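PDB 3T8K: uncharacterized protein from Leptotrichia buccalis, which is of unknown function but has an ankyrin-type alpha-hairpin repeat fold, a scaffold that in other proteins commonly serves protein-protein binding. Local coordinates for residues 7-10 with 11-14; 41-44 with 45-49; 48-51 with 52-55; 154-157 with 158-161. One frame throughout, in Å; residues are numbered along the deposited sequence.

Contact 1 of 4, residues 7-10 with 11-14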
loop_
_atom_site.group_PDB
_atom_site.type_symbol
_atom_site.label_atom_id
_atom_site.label_comp_id
_atom_site.label_asym_id
_atom_site.label_seq_id
_atom_site.Cartn_x
_atom_site.Cartn_y
_atom_site.Cartn_z
ATOM N N TYR A 7 -6.401 -14.068 -15.247
ATOM C CA TYR A 7 -5.652 -14.524 -14.078
ATOM C C TYR A 7 -5.224 -15.982 -14.234
ATOM O O TYR A 7 -6.038 -16.854 -14.527
ATOM C CB TYR A 7 -6.491 -14.344 -12.810
ATOM C CG TYR A 7 -7.070 -12.947 -12.688
ATOM C CD1 TYR A 7 -6.244 -11.865 -12.436
ATOM C CD2 TYR A 7 -8.432 -12.709 -12.863
ATOM C CE1 TYR A 7 -6.752 -10.575 -12.322
ATOM C CE2 TYR A 7 -8.955 -11.411 -12.755
ATOM C CZ TYR A 7 -8.105 -10.354 -12.493
ATOM O OH TYR A 7 -8.590 -9.066 -12.378
ATOM N N ARG A 8 -3.938 -16.235 -14.034
ATOM C CA ARG A 8 -3.381 -17.578 -14.196
ATOM C C ARG A 8 -3.443 -18.369 -12.884
ATOM O O ARG A 8 -3.443 -19.594 -12.892
ATOM C CB ARG A 8 -1.944 -17.470 -14.707
ATOM C CG ARG A 8 -1.124 -18.740 -14.591
ATOM C CD ARG A 8 -1.881 -19.918 -15.151
ATOM N NE ARG A 8 -1.900 -19.958 -16.602
ATOM C CZ ARG A 8 -2.833 -20.597 -17.304
ATOM N NH1 ARG A 8 -3.834 -21.210 -16.674
ATOM N NH2 ARG A 8 -2.781 -20.606 -18.630
ATOM N N THR A 9 -3.496 -17.669 -11.756
ATOM C CA THR A 9 -3.530 -18.327 -10.447
ATOM C C THR A 9 -4.618 -17.733 -9.555
ATOM O O THR A 9 -5.098 -16.626 -9.807
ATOM C CB THR A 9 -2.197 -18.155 -9.706
ATOM O OG1 THR A 9 -2.005 -16.764 -9.421
ATOM C CG2 THR A 9 -1.044 -18.664 -10.552
ATOM N N VAL A 10 -5.010 -18.465 -8.514
ATOM C CA VAL A 10 -6.013 -17.955 -7.573
ATOM C C VAL A 10 -5.484 -16.710 -6.865
ATOM O O VAL A 10 -6.217 -15.740 -6.653
ATOM C CB VAL A 10 -6.416 -19.017 -6.524
ATOM C CG1 VAL A 10 -7.490 -18.462 -5.572
ATOM C CG2 VAL A 10 -6.931 -20.261 -7.213
ATOM N N SER A 11 -4.206 -16.752 -6.500
ATOM C CA SER A 11 -3.528 -15.605 -5.885
ATOM C C SER A 11 -3.711 -14.299 -6.670
ATOM O O SER A 11 -4.016 -13.247 -6.083
ATOM C CB SER A 11 -2.034 -15.905 -5.711
ATOM O OG SER A 11 -1.335 -14.750 -5.246
ATOM N N ALA A 12 -3.512 -14.352 -7.985
ATOM C CA ALA A 12 -3.686 -13.161 -8.822
ATOM C C ALA A 12 -5.141 -12.674 -8.836
ATOM O O ALA A 12 -5.402 -11.474 -8.708
ATOM C CB ALA A 12 -3.198 -13.433 -10.240
ATOM N N ALA A 13 -6.079 -13.608 -9.000
ATOM C CA ALA A 13 -7.499 -13.279 -9.002
ATOM C C ALA A 13 -7.893 -12.662 -7.668
ATOM O O ALA A 13 -8.678 -11.706 -7.621
ATOM C CB ALA A 13 -8.338 -14.533 -9.283
ATOM N N ALA A 14 -7.337 -13.206 -6.585
ATOM C CA ALA A 14 -7.689 -12.777 -5.231
ATOM C C ALA A 14 -7.259 -11.345 -4.974
ATOM O O ALA A 14 -7.933 -10.604 -4.249
ATOM C CB ALA A 14 -7.047 -13.681 -4.209
#
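T9 and A12 meet in an N-cap, the motif that starts helix 10-16 of this ankyrin-type alpha-hairpin fold. The tight part is the first turn itself, where the backbone N-H groups are capped. T9 OG1 accepts from A12 N at 3.2 Å, and T9 O takes A13 N at 3.3 Å in a nearly straight bond, so one residue serves two backbone N-H groups. OG1 reaches A12 N because it sits between the backbone N and the carbonyl carbon (chi1 65°), turned back over the open end of the helix. A14 N closes the next turn on V10 O at 2.8 Å. The looser, partly solvent-facing side belongs to Y7, the first residue after helix 2-6 to leave helical geometry. Its ring leans on the turn without a hydrogen bond to it, CD1 lying 4.1 Å from A12 CB. D21 and L25 of helix 19-28 also touch it. On the T9 and A12 side, E6 and L16 of the second subunit pack against the cap. The Y7 ring is met over one face by A13, whose CA stands 4.0 Å from the ring centroid in a CH-pi contact, 19° off the ring normal.

Contact 2 of 4, residues 41-44 with 45-49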
loop_
_atom_site.group_PDB
_atom_site.type_symbol
_atom_site.label_atom_id
_atom_site.label_comp_id
_atom_site.label_asym_id
_atom_site.label_seq_id
_atom_site.Cartn_x
_atom_site.Cartn_y
_atom_site.Cartn_z
ATOM N N ILE A 41 -2.875 -17.269 1.125
ATOM C CA ILE A 41 -3.733 -16.583 0.165
ATOM C C ILE A 41 -4.434 -15.337 0.748
ATOM O O ILE A 41 -4.594 -14.334 0.055
ATOM C CB ILE A 41 -4.778 -17.574 -0.441
ATOM C CG1 ILE A 41 -5.596 -16.894 -1.543
ATOM C CG2 ILE A 41 -5.702 -18.112 0.656
ATOM C CD1 ILE A 41 -4.788 -16.466 -2.740
ATOM N N LEU A 42 -4.840 -15.390 2.015
ATOM C CA LEU A 42 -5.520 -14.239 2.638
ATOM C C LEU A 42 -4.668 -12.978 2.632
ATOM O O LEU A 42 -5.197 -11.862 2.556
ATOM C CB LEU A 42 -5.972 -14.556 4.064
ATOM C CG LEU A 42 -7.214 -15.430 4.145
ATOM C CD1 LEU A 42 -7.444 -15.917 5.567
ATOM C CD2 LEU A 42 -8.429 -14.668 3.602
ATOM N N TYR A 43 -3.352 -13.141 2.709
ATOM C CA TYR A 43 -2.470 -11.984 2.614
ATOM C C TYR A 43 -2.651 -11.275 1.267
ATOM O O TYR A 43 -2.734 -10.053 1.215
ATOM C CB TYR A 43 -1.006 -12.369 2.844
ATOM C CG TYR A 43 -0.155 -11.188 3.271
ATOM C CD1 TYR A 43 0.183 -10.996 4.605
ATOM C CD2 TYR A 43 0.282 -10.257 2.346
ATOM C CE1 TYR A 43 0.951 -9.902 5.005
ATOM C CE2 TYR A 43 1.055 -9.162 2.733
ATOM C CZ TYR A 43 1.382 -8.990 4.061
ATOM O OH TYR A 43 2.139 -7.899 4.447
ATOM N N ASP A 44 -2.727 -12.045 0.181
ATOM C CA ASP A 44 -2.991 -11.483 -1.148
ATOM C C ASP A 44 -4.372 -10.830 -1.238
ATOM O O ASP A 44 -4.526 -9.730 -1.784
ATOM C CB ASP A 44 -2.896 -12.573 -2.221
ATOM C CG ASP A 44 -1.513 -13.204 -2.303
ATOM O OD1 ASP A 44 -0.527 -12.551 -1.906
ATOM O OD2 ASP A 44 -1.416 -14.356 -2.773
ATOM N N VAL A 45 -5.385 -11.515 -0.716
ATOM C CA VAL A 45 -6.735 -10.966 -0.709
ATOM C C VAL A 45 -6.791 -9.578 -0.066
ATOM O O VAL A 45 -7.432 -8.661 -0.583
ATOM C CB VAL A 45 -7.689 -11.872 0.063
ATOM C CG1 VAL A 45 -9.081 -11.270 0.103
ATOM C CG2 VAL A 45 -7.733 -13.261 -0.591
ATOM N N LEU A 46 -6.134 -9.435 1.074
ATOM C CA LEU A 46 -6.229 -8.194 1.829
ATOM C C LEU A 46 -5.620 -7.025 1.067
ATOM O O LEU A 46 -5.866 -5.856 1.396
ATOM C CB LEU A 46 -5.577 -8.359 3.199
ATOM C CG LEU A 46 -6.384 -9.307 4.083
ATOM C CD1 LEU A 46 -5.568 -9.754 5.289
ATOM C CD2 LEU A 46 -7.703 -8.666 4.499
ATOM N N ARG A 47 -4.847 -7.340 0.036
ATOM C CA ARG A 47 -4.200 -6.312 -0.769
ATOM C C ARG A 47 -5.049 -5.874 -1.953
ATOM O O ARG A 47 -4.686 -4.951 -2.688
ATOM C CB ARG A 47 -2.808 -6.772 -1.206
ATOM C CG ARG A 47 -1.846 -6.863 -0.031
ATOM C CD ARG A 47 -0.465 -7.313 -0.442
ATOM N NE ARG A 47 -0.427 -8.750 -0.690
ATOM C CZ ARG A 47 0.680 -9.439 -0.954
ATOM N NH1 ARG A 47 1.854 -8.821 -1.003
ATOM N NH2 ARG A 47 0.614 -10.748 -1.164
ATOM N N ASN A 48 -6.194 -6.525 -2.127
ATOM C CA ASN A 48 -7.151 -6.104 -3.144
ATOM C C ASN A 48 -7.670 -4.688 -2.845
ATOM O O ASN A 48 -8.266 -4.439 -1.789
ATOM C CB ASN A 48 -8.310 -7.102 -3.209
ATOM C CG ASN A 48 -9.067 -7.046 -4.520
ATOM O OD1 ASN A 48 -9.416 -5.969 -5.009
ATOM N ND2 ASN A 48 -9.339 -8.221 -5.096
ATOM N N ASN A 49 -7.446 -3.770 -3.784
ATOM C CA ASN A 49 -7.941 -2.393 -3.666
ATOM C C ASN A 49 -9.464 -2.230 -3.763
ATOM O O ASN A 49 -9.999 -1.135 -3.543
ATOM C CB ASN A 49 -7.285 -1.513 -4.733
ATOM C CG ASN A 49 -5.784 -1.406 -4.557
ATOM O OD1 ASN A 49 -5.291 -1.223 -3.443
ATOM N ND2 ASN A 49 -5.046 -1.528 -5.657
#
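V45, R47 and D44 carry this turn at the end of helix 41-45. V45 has the most surface buried within the turn: its N donates to I41 O at 3.0 Å, while its CG2 branch lies beside I41 CG1 at 4.3 Å and continues into the packing against A14, I57 and L61. R47 folds back along the helix end. Its side chain is bent at chi3 (-77°), which brings the guanidinium round beside Y43, where NE reaches Y43 O in a weak, bent bond of 3.3 Å. The ring and guanidinium planes stand 86° apart, and it is the ring edge that touches: Y43 CD2 sits over the centre of the guanidinium face, 3.4 Å from R47 CZ. D44 runs alongside R47, its carboxylate nearly coplanar with the guanidinium as in a salt bridge, but OD1 and NH2 are modelled too close for the detail of that pair to be trusted. The other oxygen, D44 OD2, is hydrogen-bonded to S11 OG. At the backbone, R47 N donates to D44 O at 3.0 Å, a three-residue step in place of the helical four. N48 N then bonds V45 O at 2.9 Å, completing a type I beta turn, through which the short helix 41-45 passes into the loop of an ankyrin-type alpha hairpin.

Contact 3 of 4, residues 48-51 with 52-55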
loop_
_atom_site.group_PDB
_atom_site.type_symbol
_atom_site.label_atom_id
_atom_site.label_comp_id
_atom_site.label_asym_id
_atom_site.label_seq_id
_atom_site.Cartn_x
_atom_site.Cartn_y
_atom_site.Cartn_z
ATOM N N ASN A 48 -6.194 -6.525 -2.127
ATOM C CA ASN A 48 -7.151 -6.104 -3.144
ATOM C C ASN A 48 -7.670 -4.688 -2.845
ATOM O O ASN A 48 -8.266 -4.439 -1.789
ATOM C CB ASN A 48 -8.310 -7.102 -3.209
ATOM C CG ASN A 48 -9.067 -7.046 -4.520
ATOM O OD1 ASN A 48 -9.416 -5.969 -5.009
ATOM N ND2 ASN A 48 -9.339 -8.221 -5.096
ATOM N N ASN A 49 -7.446 -3.770 -3.784
ATOM C CA ASN A 49 -7.941 -2.393 -3.666
ATOM C C ASN A 49 -9.464 -2.230 -3.763
ATOM O O ASN A 49 -9.999 -1.135 -3.543
ATOM C CB ASN A 49 -7.285 -1.513 -4.733
ATOM C CG ASN A 49 -5.784 -1.406 -4.557
ATOM O OD1 ASN A 49 -5.291 -1.223 -3.443
ATOM N ND2 ASN A 49 -5.046 -1.528 -5.657
ATOM N N ASN A 50 -10.150 -3.310 -4.125
ATOM C CA ASN A 50 -11.603 -3.323 -4.230
ATOM C C ASN A 50 -12.183 -3.764 -2.883
ATOM O O ASN A 50 -12.039 -4.923 -2.500
ATOM C CB ASN A 50 -12.026 -4.286 -5.355
ATOM C CG ASN A 50 -13.526 -4.261 -5.637
ATOM O OD1 ASN A 50 -14.347 -4.196 -4.729
ATOM N ND2 ASN A 50 -13.883 -4.343 -6.914
ATOM N N ASP A 51 -12.814 -2.836 -2.160
ATOM C CA ASP A 51 -13.310 -3.120 -0.810
ATOM C C ASP A 51 -14.312 -4.264 -0.798
ATOM O O ASP A 51 -14.260 -5.141 0.065
ATOM C CB ASP A 51 -13.982 -1.885 -0.190
ATOM C CG ASP A 51 -12.987 -0.819 0.243
ATOM O OD1 ASP A 51 -11.789 -1.138 0.402
ATOM O OD2 ASP A 51 -13.419 0.341 0.438
ATOM N N GLU A 52 -15.252 -4.223 -1.735
ATOM C CA GLU A 52 -16.284 -5.253 -1.834
ATOM C C GLU A 52 -15.667 -6.620 -2.137
ATOM O O GLU A 52 -15.992 -7.618 -1.492
ATOM C CB GLU A 52 -17.306 -4.880 -2.905
ATOM C CG GLU A 52 -18.439 -5.883 -3.036
ATOM C CD GLU A 52 -19.322 -5.609 -4.236
ATOM O OE1 GLU A 52 -19.032 -4.653 -4.987
ATOM O OE2 GLU A 52 -20.305 -6.354 -4.433
ATOM N N ALA A 53 -14.772 -6.654 -3.120
ATOM C CA ALA A 53 -14.033 -7.874 -3.429
ATOM C C ALA A 53 -13.214 -8.338 -2.222
ATOM O O ALA A 53 -13.260 -9.507 -1.853
ATOM C CB ALA A 53 -13.137 -7.658 -4.643
ATOM N N ARG A 54 -12.478 -7.419 -1.593
ATOM C CA ARG A 54 -11.631 -7.774 -0.457
ATOM C C ARG A 54 -12.428 -8.473 0.633
ATOM O O ARG A 54 -11.983 -9.463 1.215
ATOM C CB ARG A 54 -10.965 -6.526 0.141
ATOM C CG ARG A 54 -9.902 -6.845 1.176
ATOM C CD ARG A 54 -9.557 -5.627 2.067
ATOM N NE ARG A 54 -10.712 -5.208 2.867
ATOM C CZ ARG A 54 -10.643 -4.473 3.977
ATOM N NH1 ARG A 54 -9.469 -4.063 4.440
ATOM N NH2 ARG A 54 -11.749 -4.150 4.629
ATOM N N TYR A 55 -13.597 -7.920 0.937
ATOM C CA TYR A 55 -14.439 -8.464 1.988
ATOM C C TYR A 55 -15.082 -9.793 1.579
ATOM O O TYR A 55 -14.972 -10.778 2.304
ATOM C CB TYR A 55 -15.505 -7.444 2.402
ATOM C CG TYR A 55 -16.413 -7.924 3.511
ATOM C CD1 TYR A 55 -16.038 -7.799 4.844
ATOM C CD2 TYR A 55 -17.647 -8.501 3.226
ATOM C CE1 TYR A 55 -16.864 -8.237 5.864
ATOM C CE2 TYR A 55 -18.482 -8.940 4.242
ATOM C CZ TYR A 55 -18.084 -8.805 5.558
ATOM O OH TYR A 55 -18.909 -9.237 6.573
HETATM O O HOH W 1 -13.516 -4.431 2.790
#
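N50 and A53 face each other across the first turn of helix 51-63, joined by a side-chain cap. N50 OD1 accepts from A53 N at 3.0 Å with an almost linear N-H, although the donor lies 59° out of the amide plane. With chi1 at -174°, CG swings to the carbonyl side of N50 and carries OD1 in front of the helix start. A leucine in place of this asparagine would probably leave A53 N without its acceptor and the start of the helix less firmly fixed. The backbone bonds follow the helical pattern: R54 N to N50 O at 2.7 Å and Y55 N to D51 O at 3.0 Å. A further polar bond lies before the helix, where N48 OD1 accepts from N50 N at 2.9 Å; N48 ND2 is held by A14 O and G17 O. One water bridges the segments: it donates to D51 O and accepts from R54 NH2 at 2.6 Å, and R54 NH2 also bonds T93 OG1. Van der Waals contact is modest: the A53 CB methyl lies against the N50 amide, 3.6 Å from N50 CG, and 3.9 Å from N48 ND2. The loop thus runs through an Asx turn at N48 into an asparagine N-cap at N50, the start of helix 51-63 in this alpha-hairpin repeat fold.

Contact 4 of 4, residues 154-157 with 158-161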
loop_
_atom_site.group_PDB
_atom_site.type_symbol
_atom_site.label_atom_id
_atom_site.label_comp_id
_atom_site.label_asym_id
_atom_site.label_seq_id
_atom_site.Cartn_x
_atom_site.Cartn_y
_atom_site.Cartn_z
ATOM N N GLY A 154 12.956 5.449 16.574
ATOM C CA GLY A 154 12.919 5.967 17.931
ATOM C C GLY A 154 11.569 6.479 18.400
ATOM O O GLY A 154 11.471 7.138 19.429
ATOM N N LEU A 155 10.522 6.166 17.648
ATOM C CA LEU A 155 9.183 6.640 17.961
ATOM C C LEU A 155 8.312 5.478 18.434
ATOM O O LEU A 155 8.242 4.443 17.770
ATOM C CB LEU A 155 8.564 7.274 16.710
ATOM C CG LEU A 155 7.242 8.030 16.849
ATOM C CD1 LEU A 155 7.481 9.386 17.504
ATOM C CD2 LEU A 155 6.581 8.193 15.492
ATOM N N THR A 156 7.649 5.639 19.576
ATOM C CA THR A 156 6.710 4.612 20.041
ATOM C C THR A 156 5.327 4.835 19.439
ATOM O O THR A 156 5.049 5.890 18.864
ATOM C CB THR A 156 6.560 4.613 21.592
ATOM O OG1 THR A 156 5.967 5.843 22.026
ATOM C CG2 THR A 156 7.905 4.434 22.274
ATOM N N ALA A 157 4.446 3.850 19.588
ATOM C CA ALA A 157 3.087 3.994 19.096
ATOM C C ALA A 157 2.374 5.129 19.829
ATOM O O ALA A 157 1.632 5.901 19.223
ATOM C CB ALA A 157 2.316 2.677 19.242
ATOM N N LEU A 158 2.595 5.232 21.137
ATOM C CA LEU A 158 1.960 6.293 21.906
ATOM C C LEU A 158 2.400 7.656 21.365
ATOM O O LEU A 158 1.576 8.534 21.110
ATOM C CB LEU A 158 2.291 6.170 23.400
ATOM C CG LEU A 158 1.719 7.287 24.288
ATOM C CD1 LEU A 158 0.197 7.238 24.335
ATOM C CD2 LEU A 158 2.293 7.240 25.700
ATOM N N GLU A 159 3.704 7.818 21.175
ATOM C CA GLU A 159 4.243 9.075 20.670
ATOM C C GLU A 159 3.618 9.488 19.330
ATOM O O GLU A 159 3.344 10.670 19.110
ATOM C CB GLU A 159 5.774 9.007 20.605
ATOM C CG GLU A 159 6.423 9.066 21.994
ATOM C CD GLU A 159 7.838 8.486 22.054
ATOM O OE1 GLU A 159 8.415 8.479 23.166
ATOM O OE2 GLU A 159 8.371 8.039 21.010
ATOM N N PHE A 160 3.379 8.510 18.455
ATOM C CA PHE A 160 2.760 8.748 17.149
ATOM C C PHE A 160 1.322 9.231 17.274
ATOM O O PHE A 160 0.908 10.181 16.611
ATOM C CB PHE A 160 2.792 7.464 16.297
ATOM C CG PHE A 160 2.119 7.595 14.949
ATOM C CD1 PHE A 160 2.655 8.405 13.956
ATOM C CD2 PHE A 160 0.968 6.867 14.660
ATOM C CE1 PHE A 160 2.040 8.511 12.708
ATOM C CE2 PHE A 160 0.349 6.963 13.424
ATOM C CZ PHE A 160 0.882 7.779 12.435
ATOM N N VAL A 161 0.549 8.551 18.110
ATOM C CA VAL A 161 -0.856 8.883 18.265
ATOM C C VAL A 161 -1.014 10.269 18.891
ATOM O O VAL A 161 -1.922 11.021 18.533
ATOM C CB VAL A 161 -1.596 7.802 19.086
ATOM C CG1 VAL A 161 -3.023 8.234 19.390
ATOM C CG2 VAL A 161 -1.576 6.470 18.323
#
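A capping box formed by T156 and E159 opens helix 157-162. Each residue's side chain takes the other's backbone N-H: T156 OG1 accepts from E159 N at 3.1 Å, and E159 OE2 accepts from T156 N at 2.9 Å, close to linear but met from above the carboxylate plane. E159 leaves the helix beside its own backbone N (chi1 -73°) and then runs extended, which carries the carboxylate back across T156. The T156 hydroxyl lies against the end of the glutamate, OG1 3.2 Å from E159 CD. In this ankyrin-type alpha-hairpin fold the capped helix packs against helix 167-180, which L158 and V161 touch. An alanine in place of the glutamate would probably leave T156 N without its side-chain acceptor and take away the chain that packs on the T156 hydroxyl. L155 runs alongside E159 in the opposite sense, its CD1 3.6 Å from E159 CB, while the other branch, CD2, approaches F160 CB at 3.9 Å. Beyond the segments, the F160 ring makes a cation-pi contact with K120 and also packs on C164 of the second subunit, a residue that forms an interchain disulfide. Within the helix, F160 N bonds T156 O at 3.1 Å.

Overall arrangement
Contacts 1 and 2 are largely buried, contacts 3 and 4 only partly. Three open helices with side-chain caps, each differently: a lone threonine in contact 1, an asparagine after an Asx turn in contact 3, a reciprocal threonine-glutamate pair in contact 4. Contact 2 instead ends a helix, through a beta turn and an arginine folded back on a tyrosine. Contacts 2 and 3 share N48 and N49 and join helices 41-45 and 51-63. S11, A14 and N48 tie contact 1 to that pair. Contact 4 stands across the chain's centre, its nearest atoms about 17 Å from contacts 2 and 3. Contacts 1, 2 and 4 also meet the second subunit.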